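Local coordinates for protein probable dipeptidase (Pseudomonas aeruginosa, PDB 3B40) that probably acts as a metal-dependent dipeptidase of the membrane dipeptidase (M19) family, probably hydrolysing dipeptides on a TIM-barrel scaffold, at residues Arg107-Pro110 and Asn111-Gly114; Leu147-Leu150 and Asp151-Ala155; Ser192-Gly195 and Lys196-Val199; Arg402-Gly405 and Glu406-Arg410. The protein carries 11 engineered substitutions. All coordinates share one frame; numbering follows the deposited sequence. Where two conformers were deposited one is given.

Interaction 1: Arg107-Pro110 and Asn111-Gly114; sequences RDFP and NQVG
Two backbone amides converge on the carbonyl oxygen of F109. V113 N is 3.0 Å from F109 O and approaches from straight beyond the C=O bond, although the bond is bent at its hydrogen (136°). Q112 N is 2.9 Å from F109 O and comes from above the carbonyl plane, with the straighter N-H (154°). A water bridges two carbonyls on another side, donating to both, 2.8 Å from P110 O and 2.6 Å from V113 O.

F109 is the first residue to leave helical geometry at the end of helix 87-108. A type I beta turn with P110 and N111 at its corners, extended by the i+4 bond from V113, connects that helix to strand 113-115 of the parallel barrel. The new strand pairs at once with strand 131-138, through backbone bonds of Q112 and G114 to F131 and of G114 to I133.

Apolar and side-chain contacts lie on the flank of the turn. F109 CB rests 3.8 Å from V113 CG2, the methyl that stands beside the backbone N of its residue. The extended chain of Q112 brings NE2 to 3.7 Å from F109 CD1, with the amide and ring planes almost perpendicular (80°). F109 also packs on V42 and D43, while Q112 and V113 touch L52 of helix 52-58.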
loop_
_atom_site.group_PDB
_atom_site.type_symbol
_atom_site.label_atom_id
_atom_site.label_comp_id
_atom_site.label_asym_id
_atom_site.label_seq_id
_atom_site.Cartn_x
_atom_site.Cartn_y
_atom_site.Cartn_z
ATOM N N ARG A 107 15.687 1.173 18.707
ATOM C CA ARG A 107 16.934 1.091 19.479
ATOM C C ARG A 107 17.651 2.448 19.575
ATOM O O ARG A 107 18.020 2.881 20.667
ATOM C CB ARG A 107 17.877 0.054 18.880
ATOM C CG ARG A 107 19.127 -0.195 19.741
ATOM C CD ARG A 107 20.121 -1.158 19.080
ATOM N NE ARG A 107 20.588 -0.658 17.787
ATOM C CZ ARG A 107 20.338 -1.257 16.622
ATOM N NH1 ARG A 107 19.632 -2.384 16.595
ATOM N NH2 ARG A 107 20.790 -0.729 15.486
ATOM N N ASP A 108 17.838 3.107 18.435
ATOM C CA ASP A 108 18.577 4.362 18.368
ATOM C C ASP A 108 17.787 5.568 18.838
ATOM O O ASP A 108 18.379 6.541 19.342
ATOM C CB ASP A 108 19.062 4.623 16.944
ATOM C CG ASP A 108 20.000 3.546 16.436
ATOM O OD1 ASP A 108 20.396 2.667 17.227
ATOM O OD2 ASP A 108 20.343 3.585 15.234
ATOM N N PHE A 109 16.460 5.513 18.692
ATOM C CA PHE A 109 15.606 6.671 18.999
ATOM C C PHE A 109 14.444 6.347 19.950
ATOM O O PHE A 109 13.293 6.575 19.590
ATOM C CB PHE A 109 15.081 7.257 17.676
ATOM C CG PHE A 109 16.173 7.667 16.742
ATOM C CD1 PHE A 109 16.788 8.901 16.886
ATOM C CD2 PHE A 109 16.634 6.803 15.753
ATOM C CE1 PHE A 109 17.846 9.271 16.048
ATOM C CE2 PHE A 109 17.675 7.174 14.907
ATOM C CZ PHE A 109 18.279 8.406 15.054
ATOM N N PRO A 110 14.734 5.797 21.152
ATOM C CA PRO A 110 13.662 5.299 22.040
ATOM C C PRO A 110 12.661 6.333 22.557
ATOM O O PRO A 110 11.521 5.973 22.856
ATOM C CB PRO A 110 14.427 4.673 23.214
ATOM C CG PRO A 110 15.755 5.393 23.199
ATOM C CD PRO A 110 16.065 5.554 21.746
ATOM N N ASN A 111 13.072 7.591 22.675
ATOM C CA ASN A 111 12.150 8.640 23.102
ATOM C C ASN A 111 11.332 9.158 21.928
ATOM O O ASN A 111 10.437 9.962 22.106
ATOM C CB ASN A 111 12.906 9.805 23.751
ATOM C CG ASN A 111 13.805 9.356 24.890
ATOM O OD1 ASN A 111 13.385 8.592 25.759
ATOM N ND2 ASN A 111 15.061 9.803 24.871
ATOM N N GLN A 112 11.650 8.712 20.717
ATOM C CA GLN A 112 11.024 9.303 19.524
ATOM C C GLN A 112 10.160 8.329 18.712
ATOM O O GLN A 112 9.275 8.766 17.958
ATOM C CB GLN A 112 12.089 9.924 18.614
ATOM C CG GLN A 112 12.760 11.185 19.145
ATOM C CD GLN A 112 13.435 11.974 18.041
ATOM O OE1 GLN A 112 12.779 12.697 17.270
ATOM N NE2 GLN A 112 14.750 11.841 17.946
ATOM N N VAL A 113 10.445 7.031 18.840
ATOM C CA VAL A 113 9.814 5.974 18.028
ATOM C C VAL A 113 9.522 4.730 18.845
ATOM O O VAL A 113 10.332 4.335 19.673
ATOM C CB VAL A 113 10.755 5.483 16.891
ATOM C CG1 VAL A 113 9.957 4.777 15.817
ATOM C CG2 VAL A 113 11.565 6.632 16.293
ATOM N N GLY A 114 8.372 4.099 18.594
ATOM C CA GLY A 114 8.137 2.727 19.055
ATOM C C GLY A 114 7.405 1.862 18.019
ATOM O O GLY A 114 6.841 2.369 17.060
HETATM O O HOH W 1 10.283 3.586 22.141
#

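Interaction 2: Leu147-Leu150 and Asp151-Ala155; sequences LSQL and DKWAA
K152 folds back over the preceding turn to give its ammonium to S148, with NZ 3.1 Å from OG. The lysine chain runs extended until its last torsion, where a bend (chi4 64°) turns NZ toward the serine; on the way, K152 CG passes 3.4 Å from S148 O. Beside it, Q149 crosses the lysine at an angle, its NE2 3.9 Å from K152 CD. Q149 O lies at the edge of the W153 indole, near its plane, 3.2 Å from W153 CD1.

Beneath these side chains run successive i to i+4 bonds, K152 N to S148 O, W153 N to Q149 O and A154 N to L150 O, the last the straightest at 169°.

Farther out, D146 holds both polar ends at the start of the helix: OD1 bonds S148 OG, the acceptor of the lysine, and OD2 bonds Q149 NE2. D151 OD2 turns to a salt bridge with R201 of helix 193-205, and W153 packs against Q95 and E96 of helix 87-108 and makes a cation-pi contact with R156. Helix 148-155 is the crossover of a beta-alpha-beta unit, linking parallel strands 131-138 and 160-162 of the TIM barrel.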
loop_
_atom_site.group_PDB
_atom_site.type_symbol
_atom_site.label_atom_id
_atom_site.label_comp_id
_atom_site.label_asym_id
_atom_site.label_seq_id
_atom_site.Cartn_x
_atom_site.Cartn_y
_atom_site.Cartn_z
ATOM N N LEU A 147 4.356 -22.347 5.848
ATOM C CA LEU A 147 3.300 -21.668 6.622
ATOM C C LEU A 147 3.782 -21.185 7.992
ATOM O O LEU A 147 3.346 -20.133 8.489
ATOM C CB LEU A 147 2.105 -22.626 6.810
ATOM C CG LEU A 147 0.695 -22.080 7.011
ATOM C CD1 LEU A 147 0.270 -21.132 5.890
ATOM C CD2 LEU A 147 -0.280 -23.242 7.118
ATOM N N SER A 148 4.696 -21.934 8.606
ATOM C CA SER A 148 5.188 -21.545 9.926
ATOM C C SER A 148 5.978 -20.237 9.875
ATOM O O SER A 148 6.266 -19.654 10.920
ATOM C CB SER A 148 6.007 -22.664 10.581
ATOM O OG SER A 148 7.243 -22.817 9.928
ATOM N N GLN A 149 6.298 -19.738 8.674
ATOM C CA GLN A 149 6.932 -18.393 8.570
ATOM C C GLN A 149 5.979 -17.286 9.050
ATOM O O GLN A 149 6.427 -16.213 9.473
ATOM C CB GLN A 149 7.440 -18.078 7.139
ATOM C CG GLN A 149 8.573 -18.966 6.628
ATOM C CD GLN A 149 9.853 -18.874 7.470
ATOM O OE1 GLN A 149 10.373 -17.794 7.698
ATOM N NE2 GLN A 149 10.341 -20.007 7.946
ATOM N N LEU A 150 4.673 -17.537 8.988
ATOM C CA LEU A 150 3.687 -16.593 9.510
ATOM C C LEU A 150 3.809 -16.473 11.037
ATOM O O LEU A 150 3.876 -15.371 11.568
ATOM C CB LEU A 150 2.264 -16.988 9.088
ATOM C CG LEU A 150 1.970 -16.965 7.582
ATOM C CD1 LEU A 150 0.519 -17.389 7.272
ATOM C CD2 LEU A 150 2.300 -15.570 6.969
ATOM N N ASP A 151 3.903 -17.624 11.714
ATOM C CA ASP A 151 4.059 -17.687 13.163
ATOM C C ASP A 151 5.337 -16.988 13.622
ATOM O O ASP A 151 5.330 -16.221 14.585
ATOM C CB ASP A 151 4.059 -19.155 13.635
ATOM C CG ASP A 151 2.805 -19.907 13.206
ATOM O OD1 ASP A 151 1.957 -20.183 14.087
ATOM O OD2 ASP A 151 2.649 -20.206 11.997
ATOM N N LYS A 152 6.426 -17.249 12.908
ATOM C CA LYS A 152 7.720 -16.671 13.219
ATOM C C LYS A 152 7.742 -15.135 13.027
ATOM O O LYS A 152 8.249 -14.410 13.886
ATOM C CB LYS A 152 8.806 -17.354 12.385
ATOM C CG LYS A 152 9.003 -18.859 12.709
ATOM C CD LYS A 152 10.042 -19.511 11.756
ATOM C CE LYS A 152 10.405 -20.939 12.151
ATOM N NZ LYS A 152 9.246 -21.894 12.059
ATOM N N TRP A 153 7.167 -14.639 11.929
ATOM C CA TRP A 153 7.080 -13.187 11.695
ATOM C C TRP A 153 6.131 -12.455 12.655
ATOM O O TRP A 153 6.455 -11.368 13.142
ATOM C CB TRP A 153 6.778 -12.883 10.231
ATOM C CG TRP A 153 8.016 -12.966 9.295
ATOM C CD1 TRP A 153 8.241 -13.892 8.311
ATOM C CD2 TRP A 153 9.136 -12.051 9.245
ATOM N NE1 TRP A 153 9.442 -13.637 7.678
ATOM C CE2 TRP A 153 10.005 -12.507 8.221
ATOM C CE3 TRP A 153 9.489 -10.903 9.975
ATOM C CZ2 TRP A 153 11.225 -11.864 7.922
ATOM C CZ3 TRP A 153 10.697 -10.247 9.675
ATOM C CH2 TRP A 153 11.550 -10.733 8.648
ATOM N N ALA A 154 4.966 -13.048 12.942
ATOM C CA ALA A 154 4.057 -12.536 13.974
ATOM C C ALA A 154 4.782 -12.382 15.320
ATOM O O ALA A 154 4.647 -11.345 16.003
ATOM C CB ALA A 154 2.864 -13.483 14.132
ATOM N N ALA A 155 5.564 -13.401 15.693
ATOM C CA ALA A 155 6.303 -13.391 16.968
ATOM C C ALA A 155 7.312 -12.241 17.032
ATOM O O ALA A 155 7.542 -11.671 18.089
ATOM C CB ALA A 155 7.007 -14.736 17.194
#

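Interaction 3: Ser192-Gly195 and Lys196-Val199; sequences SPLG and KQAV
K196 and Q197 both set CG beside their own backbone N (chi1 -68° in each), which lays their methylenes back along the previous turn. K196 CG comes 3.4 Å from S192 O, and Q197 CG comes 3.3 Å from P193 O. Smaller residues do the same with methyls, A198 CB lying 3.3 Å from G195 O and V199 CG2 lying 3.5 Å from that same G195 O.

With chi1 at 67°, S192 tucks OG between its own backbone N and carbonyl carbon, aiming it at the first turn of the helix. There S192 OG accepts the N-H of G195, with G195 N 3.2 Å away, in a fairly straight bond (160°). The serine carbonyl takes the next amide: K196 N lies 3.0 Å from S192 O, nearly in line with the C=O bond. One residue thus receives two successive N-H groups, one through its side chain and one through its backbone. The backbone ladder continues through Q197 N to P193 O, A198 N to L194 O, 2.7 Å long, and V199 N to G195 O.

Outside the turn, S192 OG is also bonded to D170 O and the serine backbone is tied to W171, which fixes the cap against the preceding loop. A198 packs on F163 and W171, whereas K196 and V199 meet L225 of helix 216-225. The serine N-cap followed by proline in the first turn starts helix 193-205, one of the outer helices of the TIM barrel.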
loop_
_atom_site.group_PDB
_atom_site.type_symbol
_atom_site.label_atom_id
_atom_site.label_comp_id
_atom_site.label_asym_id
_atom_site.label_seq_id
_atom_site.Cartn_x
_atom_site.Cartn_y
_atom_site.Cartn_z
ATOM N N SER A 192 -3.907 -20.690 -3.702
ATOM C CA SER A 192 -3.495 -22.095 -3.729
ATOM C C SER A 192 -4.010 -22.744 -2.449
ATOM O O SER A 192 -4.507 -22.037 -1.549
ATOM C CB SER A 192 -1.966 -22.212 -3.829
ATOM O OG SER A 192 -1.309 -21.732 -2.649
ATOM N N PRO A 193 -3.913 -24.085 -2.345
ATOM C CA PRO A 193 -4.240 -24.709 -1.058
ATOM C C PRO A 193 -3.447 -24.138 0.146
ATOM O O PRO A 193 -4.013 -23.943 1.217
ATOM C CB PRO A 193 -3.945 -26.193 -1.321
ATOM C CG PRO A 193 -4.264 -26.327 -2.814
ATOM C CD PRO A 193 -3.601 -25.107 -3.376
ATOM N N LEU A 194 -2.159 -23.849 -0.036
ATOM C CA LEU A 194 -1.382 -23.250 1.051
ATOM C C LEU A 194 -1.835 -21.795 1.355
ATOM O O LEU A 194 -1.888 -21.400 2.531
ATOM C CB LEU A 194 0.128 -23.382 0.786
ATOM C CG LEU A 194 0.922 -24.530 1.454
ATOM C CD1 LEU A 194 0.279 -25.909 1.329
ATOM C CD2 LEU A 194 2.354 -24.596 0.924
ATOM N N GLY A 195 -2.222 -21.020 0.334
ATOM C CA GLY A 195 -2.761 -19.674 0.574
ATOM C C GLY A 195 -4.050 -19.722 1.393
ATOM O O GLY A 195 -4.293 -18.882 2.265
ATOM N N LYS A 196 -4.887 -20.715 1.112
ATOM C CA LYS A 196 -6.112 -20.945 1.876
ATOM C C LYS A 196 -5.808 -21.337 3.332
ATOM O O LYS A 196 -6.470 -20.877 4.243
ATOM C CB LYS A 196 -6.955 -22.040 1.200
ATOM C CG LYS A 196 -7.527 -21.604 -0.126
ATOM C CD LYS A 196 -8.482 -22.663 -0.638
ATOM C CE LYS A 196 -9.459 -22.067 -1.611
ATOM N NZ LYS A 196 -8.923 -22.289 -2.932
ATOM N N GLN A 197 -4.803 -22.178 3.530
ATOM C CA GLN A 197 -4.330 -22.508 4.855
ATOM C C GLN A 197 -3.708 -21.276 5.534
ATOM O O GLN A 197 -3.820 -21.124 6.749
ATOM C CB GLN A 197 -3.318 -23.665 4.768
ATOM C CG GLN A 197 -3.985 -24.985 4.344
ATOM C CD GLN A 197 -3.012 -26.120 4.095
ATOM O OE1 GLN A 197 -1.912 -26.140 4.631
ATOM N NE2 GLN A 197 -3.450 -27.111 3.327
ATOM N N ALA A 198 -3.063 -20.402 4.754
ATOM C CA ALA A 198 -2.517 -19.137 5.298
ATOM C C ALA A 198 -3.619 -18.242 5.900
ATOM O O ALA A 198 -3.403 -17.587 6.907
ATOM C CB ALA A 198 -1.724 -18.385 4.233
ATOM N N VAL A 199 -4.798 -18.229 5.299
ATOM C CA VAL A 199 -5.891 -17.417 5.820
ATOM C C VAL A 199 -6.332 -17.865 7.240
ATOM O O VAL A 199 -6.523 -17.038 8.144
ATOM C CB VAL A 199 -7.122 -17.456 4.894
ATOM C CG1 VAL A 199 -8.327 -16.783 5.585
ATOM C CG2 VAL A 199 -6.807 -16.795 3.513
#

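Interaction 4: Arg402-Gly405 and Glu406-Arg410; sequences RAWG and EVQKR
The indole of W404 and the amide of Q408 lie side by side one turn apart, pointing the same way with their planes 50° apart. Q408 NE2 sits 3.6 Å from W404 NE1 in an oblique approach, and Q408 CG is 3.9 Å from W404 CD1. This is van der Waals contact between the groups; the amide spends its NE2 on Y117 O, and both side chains also rest on P119. With CG anti to the backbone N (chi1 -173°), the indole stands out from the helix and its pyrrole atoms CD1 and NE1 come beside Q408.

These residues belong to the last turns of helix 389-409, whose buried side joins W404 and V407 to strand 208-210 and A403 to strand 261-265 of the TIM barrel. Its ladder is regular, from E406 N to R402 O through K409 N to G405 O; V407 N to A403 O is 2.9 Å and almost perfectly straight (178°).

On another side E406, bent at chi2, makes a secure salt bridge from OE1 to R410 NH2 at 3.0 Å. A link from K409 NZ to E406 OE2 is doubtful, because OE2 is less surely placed. A water donates to R402 O at 2.6 Å, while the R402 guanidinium is held by the carbonyls of D352 and G259.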
loop_
_atom_site.group_PDB
_atom_site.type_symbol
_atom_site.label_atom_id
_atom_site.label_comp_id
_atom_site.label_asym_id
_atom_site.label_seq_id
_atom_site.Cartn_x
_atom_site.Cartn_y
_atom_site.Cartn_z
ATOM N N ARG A 402 -10.121 0.226 15.136
ATOM C CA ARG A 402 -11.272 -0.631 15.539
ATOM C C ARG A 402 -11.114 -2.018 14.924
ATOM O O ARG A 402 -11.183 -3.056 15.614
ATOM C CB ARG A 402 -12.611 -0.039 15.061
ATOM C CG ARG A 402 -13.903 -0.889 15.400
ATOM C CD ARG A 402 -15.070 -0.564 14.452
ATOM N NE ARG A 402 -14.816 -1.016 13.068
ATOM C CZ ARG A 402 -14.762 -0.235 11.978
ATOM N NH1 ARG A 402 -14.526 -0.786 10.787
ATOM N NH2 ARG A 402 -14.927 1.087 12.058
ATOM N N ALA A 403 -10.925 -2.038 13.613
ATOM C CA ALA A 403 -10.808 -3.324 12.890
ATOM C C ALA A 403 -9.627 -4.139 13.425
ATOM O O ALA A 403 -9.725 -5.351 13.584
ATOM C CB ALA A 403 -10.650 -3.073 11.391
ATOM N N TRP A 404 -8.505 -3.467 13.686
ATOM C CA TRP A 404 -7.334 -4.129 14.253
ATOM C C TRP A 404 -7.686 -4.776 15.580
ATOM O O TRP A 404 -7.281 -5.914 15.842
ATOM C CB TRP A 404 -6.171 -3.131 14.404
ATOM C CG TRP A 404 -4.820 -3.649 14.826
ATOM C CD1 TRP A 404 -4.422 -4.952 14.975
ATOM C CD2 TRP A 404 -3.662 -2.840 15.124
ATOM N NE1 TRP A 404 -3.103 -5.001 15.378
ATOM C CE2 TRP A 404 -2.610 -3.722 15.467
ATOM C CE3 TRP A 404 -3.426 -1.462 15.147
ATOM C CZ2 TRP A 404 -1.339 -3.268 15.832
ATOM C CZ3 TRP A 404 -2.138 -0.994 15.506
ATOM C CH2 TRP A 404 -1.123 -1.903 15.861
ATOM N N GLY A 405 -8.426 -4.062 16.430
ATOM C CA GLY A 405 -8.807 -4.634 17.700
ATOM C C GLY A 405 -9.654 -5.885 17.522
ATOM O O GLY A 405 -9.465 -6.864 18.254
ATOM N N GLU A 406 -10.596 -5.848 16.569
ATOM C CA GLU A 406 -11.498 -6.997 16.312
ATOM C C GLU A 406 -10.755 -8.229 15.786
ATOM O O GLU A 406 -10.989 -9.357 16.239
ATOM C CB GLU A 406 -12.654 -6.592 15.376
ATOM C CG GLU A 406 -13.710 -5.779 16.081
ATOM C CD GLU A 406 -14.281 -6.518 17.312
ATOM O OE1 GLU A 406 -14.701 -7.702 17.152
ATOM O OE2 GLU A 406 -14.283 -5.916 18.430
ATOM N N VAL A 407 -9.854 -8.013 14.834
ATOM C CA VAL A 407 -8.899 -9.038 14.403
ATOM C C VAL A 407 -8.141 -9.742 15.561
ATOM O O VAL A 407 -8.079 -10.980 15.631
ATOM C CB VAL A 407 -7.851 -8.436 13.412
ATOM C CG1 VAL A 407 -6.727 -9.448 13.175
ATOM C CG2 VAL A 407 -8.511 -8.051 12.152
ATOM N N GLN A 408 -7.520 -8.962 16.440
ATOM C CA GLN A 408 -6.832 -9.568 17.597
ATOM C C GLN A 408 -7.782 -10.335 18.541
ATOM O O GLN A 408 -7.387 -11.333 19.132
ATOM C CB GLN A 408 -6.015 -8.509 18.350
ATOM C CG GLN A 408 -4.877 -7.938 17.484
ATOM C CD GLN A 408 -3.914 -7.108 18.277
ATOM O OE1 GLN A 408 -4.322 -6.288 19.117
ATOM N NE2 GLN A 408 -2.614 -7.320 18.033
ATOM N N LYS A 409 -9.029 -9.884 18.660
ATOM C CA LYS A 409 -10.043 -10.592 19.470
ATOM C C LYS A 409 -10.375 -11.978 18.919
ATOM O O LYS A 409 -10.649 -12.906 19.688
ATOM C CB LYS A 409 -11.336 -9.779 19.578
ATOM C CG LYS A 409 -11.369 -8.909 20.803
ATOM C CD LYS A 409 -12.805 -8.754 21.301
ATOM C CE LYS A 409 -13.497 -7.535 20.692
ATOM N NZ LYS A 409 -12.957 -6.254 21.256
ATOM N N ARG A 410 -10.322 -12.119 17.595
ATOM C CA ARG A 410 -10.584 -13.394 16.927
ATOM C C ARG A 410 -9.367 -14.357 16.890
ATOM O O ARG A 410 -9.466 -15.449 16.330
ATOM C CB ARG A 410 -11.066 -13.142 15.496
ATOM C CG ARG A 410 -12.078 -12.020 15.359
ATOM C CD ARG A 410 -13.460 -12.478 15.136
ATOM N NE ARG A 410 -14.387 -11.402 15.469
ATOM C CZ ARG A 410 -15.030 -10.599 14.616
ATOM N NH1 ARG A 410 -14.915 -10.712 13.289
ATOM N NH2 ARG A 410 -15.832 -9.668 15.124
HETATM O O HOH W 2 -12.389 -3.068 17.925
#

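Interactions 2 and 3 are in direct contact: L147 CD1 lies 3.5 Å from A198 CA and L150 CD1 lies 3.9 Å from A198 CB, so L147 and L150 pack on helix 193-205; the centres of the two interactions are about 14 Å apart. Interaction 4 touches none of the others; its nearest atoms are about 9 Å from those of interactions 1, 2 and 3. Interactions 1 and 3 are the farthest apart, with centres 36 Å from each other. The calcium- and cadmium-binding residues H14, E17, E20, D89, H93 and D389 lie outside all four contacts; the R402 side chain is about 6 Å from a cadmium ion, and that of Q149 about 11 Å from a calcium ion. Interactions 2, 3 and 4 lie on helices around the parallel strands, whereas interaction 1 is a helix-to-strand turn.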